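Alcohol oxidase (Myceliophthora thermophila, PDB 6F74) binds FAD and probably oxidises its substrates with oxygen, as a member of the vanillyl-alcohol-oxidase-type family of flavoprotein oxidases. Local coordinates at residues 432-445 and 492-506. Numbering follows the deposited sequence.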
loop_
_atom_site.group_PDB
_atom_site.type_symbol
_atom_site.label_atom_id
_atom_site.label_comp_id
_atom_site.label_asym_id
_atom_site.label_seq_id
_atom_site.Cartn_x
_atom_site.Cartn_y
_atom_site.Cartn_z
ATOM N N THR A 432 -13.755 -1.953 -0.352
ATOM C CA THR A 432 -12.946 -2.879 0.433
ATOM C C THR A 432 -11.988 -3.654 -0.480
ATOM O O THR A 432 -12.351 -4.105 -1.570
ATOM C CB THR A 432 -13.830 -3.866 1.245
ATOM O OG1 THR A 432 -14.661 -3.132 2.136
ATOM C CG2 THR A 432 -12.987 -4.826 2.092
ATOM N N SER A 433 -10.756 -3.809 -0.013
ATOM C CA SER A 433 -9.734 -4.565 -0.741
ATOM C C SER A 433 -9.695 -5.981 -0.203
ATOM O O SER A 433 -9.595 -6.174 1.016
ATOM C CB SER A 433 -8.363 -3.917 -0.567
ATOM O OG SER A 433 -7.480 -4.529 -1.475
ATOM N N ILE A 434 -9.844 -6.939 -1.107
ATOM C CA ILE A 434 -9.674 -8.370 -0.804
ATOM C C ILE A 434 -8.799 -8.933 -1.911
ATOM O O ILE A 434 -9.272 -9.339 -2.966
ATOM C CB ILE A 434 -11.011 -9.152 -0.709
ATOM C CG1 ILE A 434 -12.014 -8.358 0.145
ATOM C CG2 ILE A 434 -10.736 -10.551 -0.138
ATOM C CD1 ILE A 434 -13.321 -9.069 0.399
ATOM N N ILE A 435 -7.491 -8.881 -1.659
ATOM C CA ILE A 435 -6.488 -9.302 -2.615
ATOM C C ILE A 435 -5.486 -10.233 -1.962
ATOM O O ILE A 435 -5.398 -10.332 -0.715
ATOM C CB ILE A 435 -5.755 -8.088 -3.251
ATOM C CG1 ILE A 435 -5.013 -7.270 -2.182
ATOM C CG2 ILE A 435 -6.751 -7.210 -4.010
ATOM C CD1 ILE A 435 -4.103 -6.157 -2.701
ATOM N N THR A 436 -4.731 -10.908 -2.821
ATOM C CA THR A 436 -3.558 -11.698 -2.395
ATOM C C THR A 436 -2.389 -11.313 -3.293
ATOM O O THR A 436 -2.582 -10.941 -4.458
ATOM C CB THR A 436 -3.840 -13.213 -2.473
ATOM O OG1 THR A 436 -2.695 -13.950 -2.070
ATOM C CG2 THR A 436 -4.295 -13.632 -3.921
ATOM N N SER A 437 -1.174 -11.330 -2.757
ATOM C CA SER A 437 -0.004 -10.992 -3.574
ATOM C C SER A 437 1.059 -12.061 -3.393
ATOM O O SER A 437 1.164 -12.712 -2.326
ATOM C CB SER A 437 0.544 -9.593 -3.275
ATOM O OG SER A 437 0.798 -9.346 -1.898
ATOM N N ARG A 438 1.779 -12.292 -4.486
ATOM C CA ARG A 438 2.826 -13.281 -4.520
ATOM C C ARG A 438 3.989 -12.788 -5.361
ATOM O O ARG A 438 3.830 -12.456 -6.546
ATOM C CB ARG A 438 2.309 -14.606 -5.050
ATOM C CG ARG A 438 3.249 -15.770 -4.725
ATOM C CD ARG A 438 3.169 -16.149 -3.265
ATOM N NE ARG A 438 4.142 -17.162 -2.877
ATOM C CZ ARG A 438 4.484 -17.434 -1.609
ATOM N NH1 ARG A 438 3.939 -16.765 -0.579
ATOM N NH2 ARG A 438 5.386 -18.385 -1.368
ATOM N N LEU A 439 5.148 -12.695 -4.723
ATOM C CA LEU A 439 6.380 -12.400 -5.425
ATOM C C LEU A 439 6.732 -13.653 -6.234
ATOM O O LEU A 439 6.613 -14.773 -5.723
ATOM C CB LEU A 439 7.489 -12.025 -4.457
ATOM C CG LEU A 439 7.567 -10.563 -3.971
ATOM C CD1 LEU A 439 6.307 -10.147 -3.197
ATOM C CD2 LEU A 439 8.791 -10.434 -3.070
ATOM N N ILE A 440 7.130 -13.461 -7.489
ATOM C CA ILE A 440 7.426 -14.567 -8.421
ATOM C C ILE A 440 8.903 -14.576 -8.822
ATOM O O ILE A 440 9.385 -13.608 -9.419
ATOM C CB ILE A 440 6.576 -14.463 -9.705
ATOM C CG1 ILE A 440 5.091 -14.329 -9.370
ATOM C CG2 ILE A 440 6.792 -15.662 -10.598
ATOM C CD1 ILE A 440 4.495 -15.423 -8.507
ATOM N N ASN A 441 9.595 -15.673 -8.488
ATOM C CA ASN A 441 11.010 -15.875 -8.879
ATOM C C ASN A 441 11.085 -16.478 -10.301
ATOM O O ASN A 441 10.178 -17.207 -10.707
ATOM C CB ASN A 441 11.725 -16.777 -7.866
ATOM C CG ASN A 441 11.092 -18.153 -7.758
ATOM O OD1 ASN A 441 9.899 -18.267 -7.520
ATOM N ND2 ASN A 441 11.895 -19.204 -7.972
ATOM N N PRO A 442 12.160 -16.193 -11.062
ATOM C CA PRO A 442 12.204 -16.662 -12.461
ATOM C C PRO A 442 12.009 -18.162 -12.663
ATOM O O PRO A 442 11.383 -18.576 -13.646
ATOM C CB PRO A 442 13.604 -16.274 -12.931
ATOM C CG PRO A 442 14.046 -15.202 -12.006
ATOM C CD PRO A 442 13.380 -15.457 -10.689
ATOM N N GLU A 443 12.558 -18.943 -11.731
ATOM C CA GLU A 443 12.550 -20.407 -11.777
ATOM C C GLU A 443 11.144 -20.991 -11.653
ATOM O O GLU A 443 10.927 -22.132 -12.033
ATOM C CB GLU A 443 13.421 -21.013 -10.647
ATOM C CG GLU A 443 14.920 -20.654 -10.734
ATOM C CD GLU A 443 15.281 -19.304 -10.104
ATOM O OE1 GLU A 443 14.393 -18.667 -9.517
ATOM O OE2 GLU A 443 16.428 -18.845 -10.246
ATOM N N ALA A 444 10.208 -20.225 -11.096
ATOM C CA ALA A 444 8.810 -20.651 -11.012
ATOM C C ALA A 444 8.112 -20.599 -12.376
ATOM O O ALA A 444 6.996 -21.112 -12.488
ATOM C CB ALA A 444 8.054 -19.800 -10.008
ATOM N N LEU A 445 8.762 -20.041 -13.403
ATOM C CA LEU A 445 8.118 -19.743 -14.680
ATOM C C LEU A 445 8.663 -20.469 -15.884
ATOM O O LEU A 445 8.285 -20.176 -16.996
ATOM C CB LEU A 445 8.239 -18.243 -14.970
ATOM C CG LEU A 445 7.614 -17.308 -13.959
ATOM C CD1 LEU A 445 8.172 -15.912 -14.223
ATOM C CD2 LEU A 445 6.105 -17.337 -14.076
ATOM N N ALA A 492 12.781 -12.538 -0.480
ATOM C CA ALA A 492 12.193 -12.837 -1.785
ATOM C C ALA A 492 12.235 -11.666 -2.776
ATOM O O ALA A 492 12.320 -11.880 -3.971
ATOM C CB ALA A 492 10.771 -13.338 -1.618
ATOM N N TRP A 493 12.212 -10.427 -2.281
ATOM C CA TRP A 493 12.379 -9.258 -3.172
ATOM C C TRP A 493 13.677 -9.311 -3.966
ATOM O O TRP A 493 13.735 -8.815 -5.091
ATOM C CB TRP A 493 12.394 -7.952 -2.385
ATOM C CG TRP A 493 11.057 -7.486 -1.976
ATOM C CD1 TRP A 493 10.587 -7.404 -0.706
ATOM C CD2 TRP A 493 10.033 -6.994 -2.832
ATOM N NE1 TRP A 493 9.320 -6.882 -0.714
ATOM C CE2 TRP A 493 8.947 -6.652 -2.012
ATOM C CE3 TRP A 493 9.917 -6.830 -4.214
ATOM C CZ2 TRP A 493 7.750 -6.123 -2.528
ATOM C CZ3 TRP A 493 8.724 -6.307 -4.725
ATOM C CH2 TRP A 493 7.660 -5.966 -3.878
ATOM N N ARG A 494 14.704 -9.921 -3.373
ATOM C CA ARG A 494 15.998 -9.968 -3.982
ATOM C C ARG A 494 16.097 -10.999 -5.115
ATOM O O ARG A 494 17.085 -10.985 -5.830
ATOM C CB ARG A 494 17.102 -10.230 -2.935
ATOM C CG ARG A 494 17.050 -9.341 -1.679
ATOM C CD ARG A 494 16.948 -7.874 -2.049
ATOM N NE ARG A 494 17.100 -7.014 -0.888
ATOM C CZ ARG A 494 16.915 -5.687 -0.877
ATOM N NH1 ARG A 494 16.590 -5.023 -1.975
ATOM N NH2 ARG A 494 17.060 -5.012 0.263
ATOM N N VAL A 495 15.112 -11.897 -5.244
ATOM C CA VAL A 495 15.075 -12.891 -6.338
ATOM C C VAL A 495 13.863 -12.787 -7.256
ATOM O O VAL A 495 13.850 -13.427 -8.295
ATOM C CB VAL A 495 15.229 -14.356 -5.807
ATOM C CG1 VAL A 495 16.561 -14.541 -5.091
ATOM C CG2 VAL A 495 14.092 -14.787 -4.890
ATOM N N SER A 496 12.875 -11.962 -6.902
ATOM C CA SER A 496 11.611 -11.907 -7.634
ATOM C C SER A 496 11.483 -10.587 -8.382
ATOM O O SER A 496 11.427 -9.529 -7.751
ATOM C CB SER A 496 10.448 -12.093 -6.661
ATOM O OG SER A 496 10.695 -13.230 -5.837
ATOM N N PRO A 497 11.459 -10.627 -9.722
ATOM C CA PRO A 497 11.437 -9.358 -10.451
ATOM C C PRO A 497 10.068 -8.711 -10.509
ATOM O O PRO A 497 9.985 -7.509 -10.766
ATOM C CB PRO A 497 11.931 -9.726 -11.853
ATOM C CG PRO A 497 11.782 -11.197 -11.976
ATOM C CD PRO A 497 11.629 -11.782 -10.613
ATOM N N PHE A 498 9.014 -9.487 -10.261
ATOM C CA PHE A 498 7.668 -8.967 -10.280
ATOM C C PHE A 498 6.759 -9.623 -9.253
ATOM O O PHE A 498 7.095 -10.636 -8.658
ATOM C CB PHE A 498 7.068 -9.068 -11.688
ATOM C CG PHE A 498 6.734 -10.463 -12.142
ATOM C CD1 PHE A 498 7.677 -11.234 -12.819
ATOM C CD2 PHE A 498 5.455 -10.982 -11.980
ATOM C CE1 PHE A 498 7.364 -12.504 -13.259
ATOM C CE2 PHE A 498 5.137 -12.249 -12.440
ATOM C CZ PHE A 498 6.087 -13.015 -13.074
ATOM N N VAL A 499 5.613 -8.980 -9.042
ATOM C CA VAL A 499 4.576 -9.442 -8.141
ATOM C C VAL A 499 3.303 -9.681 -8.938
ATOM O O VAL A 499 2.984 -8.930 -9.850
ATOM C CB VAL A 499 4.308 -8.419 -7.031
ATOM C CG1 VAL A 499 3.313 -8.977 -6.014
ATOM C CG2 VAL A 499 5.621 -8.044 -6.337
ATOM N N MET A 500 2.595 -10.757 -8.598
ATOM C CA MET A 500 1.226 -10.980 -9.091
ATOM C C MET A 500 0.283 -10.664 -7.954
ATOM O O MET A 500 0.497 -11.117 -6.816
ATOM C CB MET A 500 1.017 -12.417 -9.553
ATOM C CG MET A 500 1.840 -12.772 -10.781
ATOM S SD MET A 500 1.921 -14.506 -11.213
ATOM C CE MET A 500 0.306 -14.824 -11.886
ATOM N N ILE A 501 -0.718 -9.842 -8.244
ATOM C CA ILE A 501 -1.815 -9.555 -7.332
ATOM C C ILE A 501 -3.110 -10.021 -7.994
ATOM O O ILE A 501 -3.351 -9.747 -9.164
ATOM C CB ILE A 501 -1.893 -8.061 -7.028
ATOM C CG1 ILE A 501 -0.601 -7.644 -6.333
ATOM C CG2 ILE A 501 -3.097 -7.730 -6.164
ATOM C CD1 ILE A 501 -0.508 -6.194 -5.931
ATOM N N SER A 502 -3.919 -10.758 -7.248
ATOM C CA SER A 502 -5.225 -11.229 -7.725
ATOM C C SER A 502 -6.246 -10.935 -6.642
ATOM O O SER A 502 -5.979 -11.135 -5.475
ATOM C CB SER A 502 -5.172 -12.716 -8.042
ATOM O OG SER A 502 -6.388 -13.184 -8.615
ATOM N N GLY A 503 -7.418 -10.450 -7.013
ATOM C CA GLY A 503 -8.424 -10.071 -5.990
ATOM C C GLY A 503 -9.843 -10.081 -6.533
ATOM O O GLY A 503 -10.051 -10.242 -7.735
ATOM N N GLN A 504 -10.812 -9.911 -5.625
ATOM C CA GLN A 504 -12.226 -9.744 -5.982
ATOM C C GLN A 504 -12.844 -8.734 -5.045
ATOM O O GLN A 504 -12.382 -8.544 -3.927
ATOM C CB GLN A 504 -13.029 -11.050 -5.816
ATOM C CG GLN A 504 -12.313 -12.274 -6.295
ATOM C CD GLN A 504 -13.160 -13.547 -6.209
ATOM O OE1 GLN A 504 -12.624 -14.643 -6.299
ATOM N NE2 GLN A 504 -14.475 -13.405 -6.009
ATOM N N GLY A 505 -13.940 -8.132 -5.490
ATOM C CA GLY A 505 -14.739 -7.213 -4.684
ATOM C C GLY A 505 -15.909 -7.883 -3.982
ATOM O O GLY A 505 -16.275 -9.023 -4.307
ATOM N N ILE A 506 -16.492 -7.151 -3.036
ATOM C CA ILE A 506 -17.722 -7.513 -2.371
ATOM C C ILE A 506 -18.682 -6.340 -2.550
ATOM O O ILE A 506 -18.230 -5.191 -2.701
ATOM C CB ILE A 506 -17.563 -7.795 -0.853
ATOM C CG1 ILE A 506 -16.699 -6.722 -0.151
ATOM C CG2 ILE A 506 -16.938 -9.154 -0.656
ATOM C CD1 ILE A 506 -16.544 -6.875 1.355
HETATM O O HOH W 1 -14.915 -4.602 -2.401
HETATM O O HOH W 2 -10.728 -6.374 -3.905
#
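Over one face of the Phe498 ring lies Ile440, its CB set toward the rim, 4.0 Å from the ring centroid and 23° off the normal, a CH-pi contact. Leu445 meets the same ring at its edge, CD1 lying 3.6 Å from CE1 of Phe498. The ring stands there because CG of Phe498 sits between its backbone N and carbonyl carbon (chi1 71°). With an alanine at Phe498, Ile440 and Leu445 would probably be left without the ring they both pack on, opening a gap beside them. CG1 of Ile440 also approaches SD of Met500 (3.7 Å). On the other sheet face, Leu439 sets CD2 over the centre of the indole of Trp493, 3.7 Å above its plane, while CD1 of Leu439 touches CG2 of Val499.

Strands 435-440 and 498-503 run antiparallel, their axes at 163°: Arg438 N donates to Met500 O at 2.9 Å and Met500 N returns a bond to Arg438 O, a reciprocal pair repeated by Thr436 and Ser502. Past Gly503 one water bridges Ile434 N and Gln504 O, and a second bridges Thr432 O and Ile506 N.

Strand 435-440 is an outermost strand of a seven-stranded antiparallel sheet, and 498-503 lies between it and 467-472. Helices 328-346 and 512-533 pack against this pair, Leu341 touching Phe498 and Lys526 touching Ser502, whereas Ser437 OG hydrogen-bonds to Glu543 O and to the backbone N of FAD-binding Tyr540, on the flavin side.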